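Sister chromatid cohesion protein (Chaetomium thermophilum, PDB 5T8V) probably loads the cohesin ring onto chromatin, this chain being the C-terminal, HEAT-repeat part of the Scc2 loader. Local coordinates at residues D715-N720 / A728-L733; E754-P759 / N791-V796; H776-V781 / S835-R840. All coordinates share one frame; numbering follows the deposited sequence.

Contact 1: D715-N720 / A728-L733; sequences DIYLRN and AIANGL
Tyr717 and Ile729 make the main apolar contact between the end of helix 703-719 and the second half of helix 723-735, two consecutive helices of the HEAT-repeat solenoid. The tyrosine ring presents its edge: CD2 lies 4.0 Å from CB of Ile729, close to the ring plane, and the two side chains run alongside one another in opposite senses. With CG anti to the backbone nitrogen, the first torsion of Tyr717 (chi1 -176°) directs the ring toward helix 723-735. The CG2 branch of Ile729 fills in beside the same residue, 4.2 Å from CB of Tyr717. Further along the ring, Ala730 adds a looser contact, its CB 4.4 Å from CE2 of Tyr717.

Polar and charged partners of the tyrosine lie beyond the two segments. Arg726 makes a cation-pi interaction with the ring and donates from NE to the Tyr717 carbonyl, while the hydroxyl has a weak hydrogen bond with Trp756 NE1. Leu779 of helix 773-786 packs against the hydroxyl end of Tyr717.

All three touching residues are buried and meet by van der Waals packing alone; the tyrosine packs its ring edge on the neighbouring helix, while its hydroxyl and carbonyl oxygens are bonded outside this contact.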
loop_
_atom_site.group_PDB
_atom_site.type_symbol
_atom_site.label_atom_id
_atom_site.label_comp_id
_atom_site.label_asym_id
_atom_site.label_seq_id
_atom_site.Cartn_x
_atom_site.Cartn_y
_atom_site.Cartn_z
ATOM N N ASP A 715 1.711 -19.454 -4.573
ATOM C CA ASP A 715 1.675 -19.855 -3.170
ATOM C C ASP A 715 0.265 -20.259 -2.752
ATOM O O ASP A 715 0.071 -21.290 -2.094
ATOM C CB ASP A 715 2.194 -18.719 -2.287
ATOM C CG ASP A 715 3.668 -18.429 -2.515
ATOM O OD1 ASP A 715 4.422 -19.379 -2.822
ATOM O OD2 ASP A 715 4.073 -17.254 -2.387
ATOM N N ILE A 716 -0.736 -19.466 -3.140
ATOM C CA ILE A 716 -2.117 -19.787 -2.792
ATOM C C ILE A 716 -2.545 -21.090 -3.453
ATOM O O ILE A 716 -3.262 -21.902 -2.855
ATOM C CB ILE A 716 -3.048 -18.625 -3.183
ATOM C CG1 ILE A 716 -2.647 -17.348 -2.436
ATOM C CG2 ILE A 716 -4.494 -18.982 -2.878
ATOM C CD1 ILE A 716 -3.272 -16.081 -2.989
ATOM N N TYR A 717 -2.125 -21.307 -4.702
ATOM C CA TYR A 717 -2.451 -22.559 -5.376
ATOM C C TYR A 717 -1.949 -23.751 -4.576
ATOM O O TYR A 717 -2.651 -24.760 -4.442
ATOM C CB TYR A 717 -1.857 -22.572 -6.784
ATOM C CG TYR A 717 -2.224 -23.800 -7.595
ATOM C CD1 TYR A 717 -1.572 -25.010 -7.395
ATOM C CD2 TYR A 717 -3.217 -23.747 -8.562
ATOM C CE1 TYR A 717 -1.903 -26.131 -8.131
ATOM C CE2 TYR A 717 -3.555 -24.864 -9.304
ATOM C CZ TYR A 717 -2.895 -26.054 -9.084
ATOM O OH TYR A 717 -3.226 -27.170 -9.819
ATOM N N LEU A 718 -0.732 -23.657 -4.033
ATOM C CA LEU A 718 -0.206 -24.764 -3.241
ATOM C C LEU A 718 -0.931 -24.888 -1.905
ATOM O O LEU A 718 -1.156 -26.003 -1.420
ATOM C CB LEU A 718 1.297 -24.590 -3.022
ATOM C CG LEU A 718 2.180 -24.589 -4.275
ATOM C CD1 LEU A 718 3.646 -24.485 -3.882
ATOM C CD2 LEU A 718 1.941 -25.828 -5.133
ATOM N N ARG A 719 -1.308 -23.762 -1.296
ATOM C CA ARG A 719 -1.969 -23.811 0.006
ATOM C C ARG A 719 -3.367 -24.408 -0.100
ATOM O O ARG A 719 -3.697 -25.379 0.590
ATOM C CB ARG A 719 -2.053 -22.409 0.613
ATOM C CG ARG A 719 -0.735 -21.833 1.084
ATOM C CD ARG A 719 -0.962 -20.705 2.078
ATOM N NE ARG A 719 -0.244 -19.485 1.705
ATOM C CZ ARG A 719 -0.797 -18.398 1.173
ATOM N NH1 ARG A 719 -2.104 -18.337 0.938
ATOM N NH2 ARG A 719 -0.034 -17.355 0.879
ATOM N N ASN A 720 -4.208 -23.828 -0.951
ATOM C CA ASN A 720 -5.633 -24.127 -0.972
ATOM C C ASN A 720 -5.922 -25.290 -1.915
ATOM O O ASN A 720 -5.503 -25.274 -3.076
ATOM C CB ASN A 720 -6.419 -22.890 -1.404
ATOM C CG ASN A 720 -7.782 -22.813 -0.763
ATOM O OD1 ASN A 720 -8.514 -23.799 -0.708
ATOM N ND2 ASN A 720 -8.133 -21.633 -0.265
ATOM N N ALA A 728 -9.119 -21.603 -11.426
ATOM C CA ALA A 728 -9.082 -20.212 -11.871
ATOM C C ALA A 728 -7.651 -19.684 -11.914
ATOM O O ALA A 728 -7.246 -19.023 -12.881
ATOM C CB ALA A 728 -9.948 -19.349 -10.954
ATOM N N ILE A 729 -6.874 -19.964 -10.864
ATOM C CA ILE A 729 -5.453 -19.613 -10.839
ATOM C C ILE A 729 -4.767 -20.148 -12.088
ATOM O O ILE A 729 -4.131 -19.404 -12.844
ATOM C CB ILE A 729 -4.779 -20.166 -9.569
ATOM C CG1 ILE A 729 -5.500 -19.715 -8.289
ATOM C CG2 ILE A 729 -3.308 -19.760 -9.522
ATOM C CD1 ILE A 729 -5.438 -18.246 -8.019
ATOM N N ALA A 730 -4.885 -21.459 -12.316
ATOM C CA ALA A 730 -4.193 -22.081 -13.439
ATOM C C ALA A 730 -4.655 -21.494 -14.764
ATOM O O ALA A 730 -3.858 -21.351 -15.699
ATOM C CB ALA A 730 -4.413 -23.594 -13.417
ATOM N N ASN A 731 -5.939 -21.146 -14.867
ATOM C CA ASN A 731 -6.442 -20.566 -16.107
ATOM C C ASN A 731 -5.817 -19.201 -16.365
ATOM O O ASN A 731 -5.419 -18.900 -17.497
ATOM C CB ASN A 731 -7.966 -20.460 -16.059
ATOM C CG ASN A 731 -8.567 -20.137 -17.411
ATOM O OD1 ASN A 731 -8.515 -18.995 -17.868
ATOM N ND2 ASN A 731 -9.141 -21.144 -18.062
ATOM N N GLY A 732 -5.714 -18.364 -15.330
ATOM C CA GLY A 732 -5.059 -17.074 -15.506
ATOM C C GLY A 732 -3.584 -17.214 -15.831
ATOM O O GLY A 732 -3.083 -16.625 -16.797
ATOM N N LEU A 733 -2.864 -17.995 -15.022
ATOM C CA LEU A 733 -1.454 -18.259 -15.287
ATOM C C LEU A 733 -1.241 -18.692 -16.730
ATOM O O LEU A 733 -0.367 -18.167 -17.428
ATOM C CB LEU A 733 -0.934 -19.334 -14.330
ATOM C CG LEU A 733 -0.653 -18.897 -12.894
ATOM C CD1 LEU A 733 -0.489 -20.110 -11.993
ATOM C CD2 LEU A 733 0.588 -18.026 -12.839
#

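Contact 2: E754-P759 / N791-V796; sequences EIWFAP and NVLDKV
Leu793 reaches from helix 791-801 to two aromatic residues, Trp756 and Phe757, in segment 754-759 of the HEAT-repeat solenoid. Its CG stands anti to the backbone nitrogen (chi1 172°), which carries both methyls across to the aromatic pair. Leucine and tryptophan cross at about a right angle, and the indole is met at its edge: CZ3 of Trp756 lies 4.0 Å from CD2 of Leu793, near the ring plane. The other methyl, CD1, is 4.2 Å from the same CZ3.

One face of the Phe757 ring lies against the neighbouring tryptophan, whose CB sits 3.9 Å above the ring plane, offset toward the rim. The phenyl CZ in turn lies at the edge of the indole, in its plane.

Around this apolar group, Met780 of helix 773-786 touches both aromatic residues, and Ile848 and Phe849 of helix 839-852 pack on Leu793 and Phe757, respectively. Val796, one turn after the leucine, faces the aromatic segment but packs on Leu734 and Val737. Like the indole, the phenyl ring offers its edge to the leucine, with CZ of Phe757 approaching CD1 of Leu793 at 4.2 Å.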
loop_
_atom_site.group_PDB
_atom_site.type_symbol
_atom_site.label_atom_id
_atom_site.label_comp_id
_atom_site.label_asym_id
_atom_site.label_seq_id
_atom_site.Cartn_x
_atom_site.Cartn_y
_atom_site.Cartn_z
ATOM N N GLU A 754 5.885 -26.139 -12.343
ATOM C CA GLU A 754 6.018 -26.548 -10.950
ATOM C C GLU A 754 4.719 -27.147 -10.416
ATOM O O GLU A 754 4.729 -28.217 -9.796
ATOM C CB GLU A 754 6.451 -25.357 -10.095
ATOM C CG GLU A 754 6.712 -25.711 -8.639
ATOM C CD GLU A 754 7.245 -24.540 -7.843
ATOM O OE1 GLU A 754 7.618 -23.519 -8.462
ATOM O OE2 GLU A 754 7.291 -24.636 -6.599
ATOM N N ILE A 755 3.590 -26.474 -10.648
ATOM C CA ILE A 755 2.339 -26.872 -10.008
ATOM C C ILE A 755 1.587 -27.964 -10.764
ATOM O O ILE A 755 0.778 -28.677 -10.152
ATOM C CB ILE A 755 1.410 -25.658 -9.812
ATOM C CG1 ILE A 755 1.027 -25.037 -11.162
ATOM C CG2 ILE A 755 2.080 -24.626 -8.908
ATOM C CD1 ILE A 755 0.016 -23.906 -11.062
ATOM N N TRP A 756 1.824 -28.119 -12.065
ATOM C CA TRP A 756 1.138 -29.125 -12.869
ATOM C C TRP A 756 2.033 -30.290 -13.262
ATOM O O TRP A 756 1.634 -31.451 -13.119
ATOM C CB TRP A 756 0.555 -28.483 -14.138
ATOM C CG TRP A 756 -0.819 -27.909 -13.957
ATOM C CD1 TRP A 756 -1.391 -27.492 -12.790
ATOM C CD2 TRP A 756 -1.799 -27.699 -14.981
ATOM N NE1 TRP A 756 -2.663 -27.030 -13.025
ATOM C CE2 TRP A 756 -2.938 -27.148 -14.363
ATOM C CE3 TRP A 756 -1.822 -27.920 -16.361
ATOM C CZ2 TRP A 756 -4.087 -26.816 -15.076
ATOM C CZ3 TRP A 756 -2.964 -27.591 -17.067
ATOM C CH2 TRP A 756 -4.081 -27.045 -16.423
ATOM N N PHE A 757 3.236 -30.013 -13.759
ATOM C CA PHE A 757 4.107 -31.060 -14.278
ATOM C C PHE A 757 5.345 -31.229 -13.408
ATOM O O PHE A 757 6.469 -30.989 -13.861
ATOM C CB PHE A 757 4.507 -30.739 -15.719
ATOM C CG PHE A 757 3.345 -30.377 -16.597
ATOM C CD1 PHE A 757 2.447 -31.344 -17.014
ATOM C CD2 PHE A 757 3.149 -29.068 -17.005
ATOM C CE1 PHE A 757 1.378 -31.015 -17.821
ATOM C CE2 PHE A 757 2.081 -28.733 -17.813
ATOM C CZ PHE A 757 1.193 -29.707 -18.221
ATOM N N ALA A 758 5.147 -31.646 -12.161
ATOM C CA ALA A 758 6.242 -31.905 -11.241
ATOM C C ALA A 758 5.999 -33.221 -10.517
ATOM O O ALA A 758 4.847 -33.612 -10.307
ATOM C CB ALA A 758 6.389 -30.774 -10.213
ATOM N N PRO A 759 7.068 -33.931 -10.118
ATOM C CA PRO A 759 6.888 -35.202 -9.412
ATOM C C PRO A 759 6.799 -35.038 -7.897
ATOM O O PRO A 759 5.696 -35.094 -7.353
ATOM C CB PRO A 759 8.139 -35.991 -9.804
ATOM C CG PRO A 759 9.179 -34.940 -10.156
ATOM C CD PRO A 759 8.496 -33.598 -10.255
ATOM N N ASN A 791 -4.885 -23.707 -27.195
ATOM C CA ASN A 791 -3.634 -23.478 -27.910
ATOM C C ASN A 791 -2.502 -23.155 -26.944
ATOM O O ASN A 791 -1.362 -23.606 -27.125
ATOM C CB ASN A 791 -3.824 -22.344 -28.919
ATOM C CG ASN A 791 -2.536 -21.960 -29.618
ATOM O OD1 ASN A 791 -1.798 -21.091 -29.152
ATOM N ND2 ASN A 791 -2.261 -22.603 -30.749
ATOM N N VAL A 792 -2.805 -22.393 -25.894
ATOM C CA VAL A 792 -1.763 -21.948 -24.974
ATOM C C VAL A 792 -1.153 -23.143 -24.255
ATOM O O VAL A 792 0.067 -23.337 -24.264
ATOM C CB VAL A 792 -2.324 -20.921 -23.975
ATOM C CG1 VAL A 792 -1.191 -20.248 -23.243
ATOM C CG2 VAL A 792 -3.187 -19.872 -24.681
ATOM N N LEU A 793 -1.995 -23.965 -23.621
ATOM C CA LEU A 793 -1.496 -25.162 -22.951
ATOM C C LEU A 793 -0.731 -26.053 -23.921
ATOM O O LEU A 793 0.277 -26.667 -23.552
ATOM C CB LEU A 793 -2.652 -25.932 -22.313
ATOM C CG LEU A 793 -2.319 -27.309 -21.729
ATOM C CD1 LEU A 793 -1.114 -27.247 -20.804
ATOM C CD2 LEU A 793 -3.514 -27.870 -20.977
ATOM N N ASP A 794 -1.194 -26.137 -25.169
ATOM C CA ASP A 794 -0.453 -26.883 -26.179
ATOM C C ASP A 794 0.977 -26.368 -26.289
ATOM O O ASP A 794 1.938 -27.145 -26.224
ATOM C CB ASP A 794 -1.167 -26.791 -27.529
ATOM C CG ASP A 794 -0.366 -27.409 -28.657
ATOM O OD1 ASP A 794 0.399 -28.360 -28.393
ATOM O OD2 ASP A 794 -0.501 -26.943 -29.808
ATOM N N LYS A 795 1.139 -25.052 -26.440
ATOM C CA LYS A 795 2.482 -24.499 -26.563
ATOM C C LYS A 795 3.279 -24.601 -25.266
ATOM O O LYS A 795 4.513 -24.590 -25.314
ATOM C CB LYS A 795 2.410 -23.044 -27.030
ATOM C CG LYS A 795 2.074 -22.903 -28.509
ATOM C CD LYS A 795 3.245 -23.323 -29.401
ATOM C CE LYS A 795 2.780 -23.724 -30.794
ATOM N NZ LYS A 795 2.088 -25.048 -30.802
ATOM N N VAL A 796 2.614 -24.703 -24.115
ATOM C CA VAL A 796 3.331 -24.969 -22.870
ATOM C C VAL A 796 3.904 -26.381 -22.890
ATOM O O VAL A 796 5.076 -26.599 -22.559
ATOM C CB VAL A 796 2.408 -24.756 -21.656
ATOM C CG1 VAL A 796 3.139 -25.089 -20.356
ATOM C CG2 VAL A 796 1.900 -23.325 -21.614
#

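Contact 3: H776-V781 / S835-R840; sequences HVILMV and SAPSGR
Pro837 packs its ring against Ile778 and Val781, two residues on adjacent turns of helix 773-786. Two different ring carbons do the touching. CD of Pro837 lies 3.9 Å from CG1 of Ile778, and CB of Pro837 lies 3.7 Å from CG1 of Val781. The proline crosses each of these side chains at about a right angle. In Val781 the touching methyl is the branch anti to the backbone nitrogen (chi1 176°), and its CB points toward the proline segment. Ile778 instead leaves its helix obliquely to that segment and uses the methylene CG1 for the contact. Val842 of helix 839-852 also touches Pro837, while Asp841 and Val845 pack on Val781.

The two segments come closest at one pair, with CA of Ile778 6.5 Å from CA of Pro837. In the next shell, the proline is placed just ahead of helix 839-852. Ser838 occupies the N-cap position, where OG accepts a weak hydrogen bond from Arg840 N at 3.3 Å, with an N-H...O angle of 128°. Ile778 and Val781, three residues apart in a regular helix, both reach the proline, and Val781 N bonds to Val777 O.

Farther out, Arg840 is tied by a salt bridge to Asp877. Arg723 of helix 723-735 touches Ile778.

The direct contact is wholly aliphatic and partly buried: it joins the lead-in of helix 839-852 to helix 773-786 by shape and apolar surface, and the helix start beside it carries a weak N-cap bond.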
loop_
_atom_site.group_PDB
_atom_site.type_symbol
_atom_site.label_atom_id
_atom_site.label_comp_id
_atom_site.label_asym_id
_atom_site.label_seq_id
_atom_site.Cartn_x
_atom_site.Cartn_y
_atom_site.Cartn_z
ATOM N N HIS A 776 -4.403 -34.038 -10.037
ATOM C CA HIS A 776 -3.769 -33.323 -11.140
ATOM C C HIS A 776 -4.657 -33.339 -12.379
ATOM O O HIS A 776 -5.020 -32.286 -12.917
ATOM C CB HIS A 776 -2.402 -33.939 -11.446
ATOM C CG HIS A 776 -1.288 -33.391 -10.611
ATOM N ND1 HIS A 776 -0.335 -32.530 -11.115
ATOM C CD2 HIS A 776 -0.970 -33.581 -9.309
ATOM C CE1 HIS A 776 0.519 -32.214 -10.159
ATOM N NE2 HIS A 776 0.156 -32.837 -9.053
ATOM N N VAL A 777 -5.028 -34.536 -12.841
ATOM C CA VAL A 777 -5.814 -34.645 -14.069
ATOM C C VAL A 777 -7.126 -33.881 -13.932
ATOM O O VAL A 777 -7.529 -33.140 -14.837
ATOM C CB VAL A 777 -6.054 -36.123 -14.437
ATOM C CG1 VAL A 777 -6.667 -36.891 -13.286
ATOM C CG2 VAL A 777 -6.943 -36.228 -15.668
ATOM N N ILE A 778 -7.815 -34.046 -12.801
ATOM C CA ILE A 778 -9.094 -33.363 -12.624
ATOM C C ILE A 778 -8.897 -31.855 -12.695
ATOM O O ILE A 778 -9.650 -31.145 -13.371
ATOM C CB ILE A 778 -9.760 -33.792 -11.303
ATOM C CG1 ILE A 778 -10.126 -35.278 -11.361
ATOM C CG2 ILE A 778 -11.018 -32.959 -11.042
ATOM C CD1 ILE A 778 -10.662 -35.846 -10.059
ATOM N N LEU A 779 -7.875 -31.345 -12.006
ATOM C CA LEU A 779 -7.611 -29.910 -12.033
ATOM C C LEU A 779 -7.338 -29.429 -13.452
ATOM O O LEU A 779 -7.742 -28.321 -13.829
ATOM C CB LEU A 779 -6.433 -29.573 -11.120
ATOM C CG LEU A 779 -6.669 -29.707 -9.613
ATOM C CD1 LEU A 779 -5.375 -29.447 -8.860
ATOM C CD2 LEU A 779 -7.761 -28.765 -9.131
ATOM N N MET A 780 -6.652 -30.245 -14.253
ATOM C CA MET A 780 -6.416 -29.873 -15.644
ATOM C C MET A 780 -7.725 -29.811 -16.420
ATOM O O MET A 780 -7.995 -28.834 -17.128
ATOM C CB MET A 780 -5.450 -30.865 -16.292
ATOM C CG MET A 780 -4.068 -30.875 -15.665
ATOM S SD MET A 780 -2.923 -31.961 -16.527
ATOM C CE MET A 780 -2.648 -31.027 -18.021
ATOM N N VAL A 781 -8.558 -30.847 -16.291
ATOM C CA VAL A 781 -9.835 -30.871 -17.001
ATOM C C VAL A 781 -10.658 -29.640 -16.642
ATOM O O VAL A 781 -11.168 -28.935 -17.521
ATOM C CB VAL A 781 -10.598 -32.171 -16.688
ATOM C CG1 VAL A 781 -11.975 -32.161 -17.339
ATOM C CG2 VAL A 781 -9.807 -33.376 -17.166
ATOM N N SER A 835 -18.350 -37.157 -8.413
ATOM C CA SER A 835 -18.323 -35.837 -9.032
ATOM C C SER A 835 -17.100 -35.711 -9.938
ATOM O O SER A 835 -16.602 -34.603 -10.165
ATOM C CB SER A 835 -18.322 -34.741 -7.965
ATOM O OG SER A 835 -17.109 -34.751 -7.238
ATOM N N ALA A 836 -16.609 -36.838 -10.446
ATOM C CA ALA A 836 -15.464 -36.889 -11.347
ATOM C C ALA A 836 -15.774 -36.128 -12.634
ATOM O O ALA A 836 -16.932 -35.753 -12.858
ATOM C CB ALA A 836 -15.113 -38.348 -11.641
ATOM N N PRO A 837 -14.790 -35.862 -13.491
ATOM C CA PRO A 837 -15.061 -35.066 -14.693
ATOM C C PRO A 837 -15.757 -35.874 -15.779
ATOM O O PRO A 837 -15.707 -37.104 -15.816
ATOM C CB PRO A 837 -13.665 -34.626 -15.148
ATOM C CG PRO A 837 -12.768 -35.694 -14.667
ATOM C CD PRO A 837 -13.358 -36.210 -13.387
ATOM N N SER A 838 -16.415 -35.143 -16.675
ATOM C CA SER A 838 -17.093 -35.759 -17.806
ATOM C C SER A 838 -16.082 -36.292 -18.816
ATOM O O SER A 838 -15.012 -35.716 -19.021
ATOM C CB SER A 838 -18.018 -34.746 -18.482
ATOM O OG SER A 838 -18.517 -35.248 -19.708
ATOM N N GLY A 839 -16.437 -37.410 -19.454
ATOM C CA GLY A 839 -15.575 -37.961 -20.488
ATOM C C GLY A 839 -15.291 -36.960 -21.591
ATOM O O GLY A 839 -14.164 -36.858 -22.078
ATOM N N ARG A 840 -16.318 -36.217 -22.005
ATOM C CA ARG A 840 -16.139 -35.118 -22.947
ATOM C C ARG A 840 -15.044 -34.163 -22.478
ATOM O O ARG A 840 -14.087 -33.873 -23.212
ATOM C CB ARG A 840 -17.480 -34.397 -23.097
ATOM C CG ARG A 840 -17.518 -33.187 -24.004
ATOM C CD ARG A 840 -18.810 -32.428 -23.739
ATOM N NE ARG A 840 -19.326 -31.733 -24.914
ATOM C CZ ARG A 840 -20.529 -31.173 -24.979
ATOM N NH1 ARG A 840 -20.918 -30.561 -26.090
ATOM N NH2 ARG A 840 -21.349 -31.225 -23.936
#

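How the contacts relate
The three contacts cluster in one part of the HEAT-repeat solenoid, with centres about 13 Å (contacts 1 and 2), 17 Å (1 and 3) and 16 Å (2 and 3) apart. Contact 1 closes along the chain before the others open; contacts 2 and 3 interleave, since 776-781 falls between the segments of contact 2 and 791-796 between those of contact 3. Helix 773-786 follows helix 742-755 and precedes helix 791-801. Trp756 connects contact 1 to contact 2 through Ala730, and Met780 connects contact 2 to contact 3. The contacts thus link neighbouring and more distant helices of this mainly helical loader fragment through shared side chains.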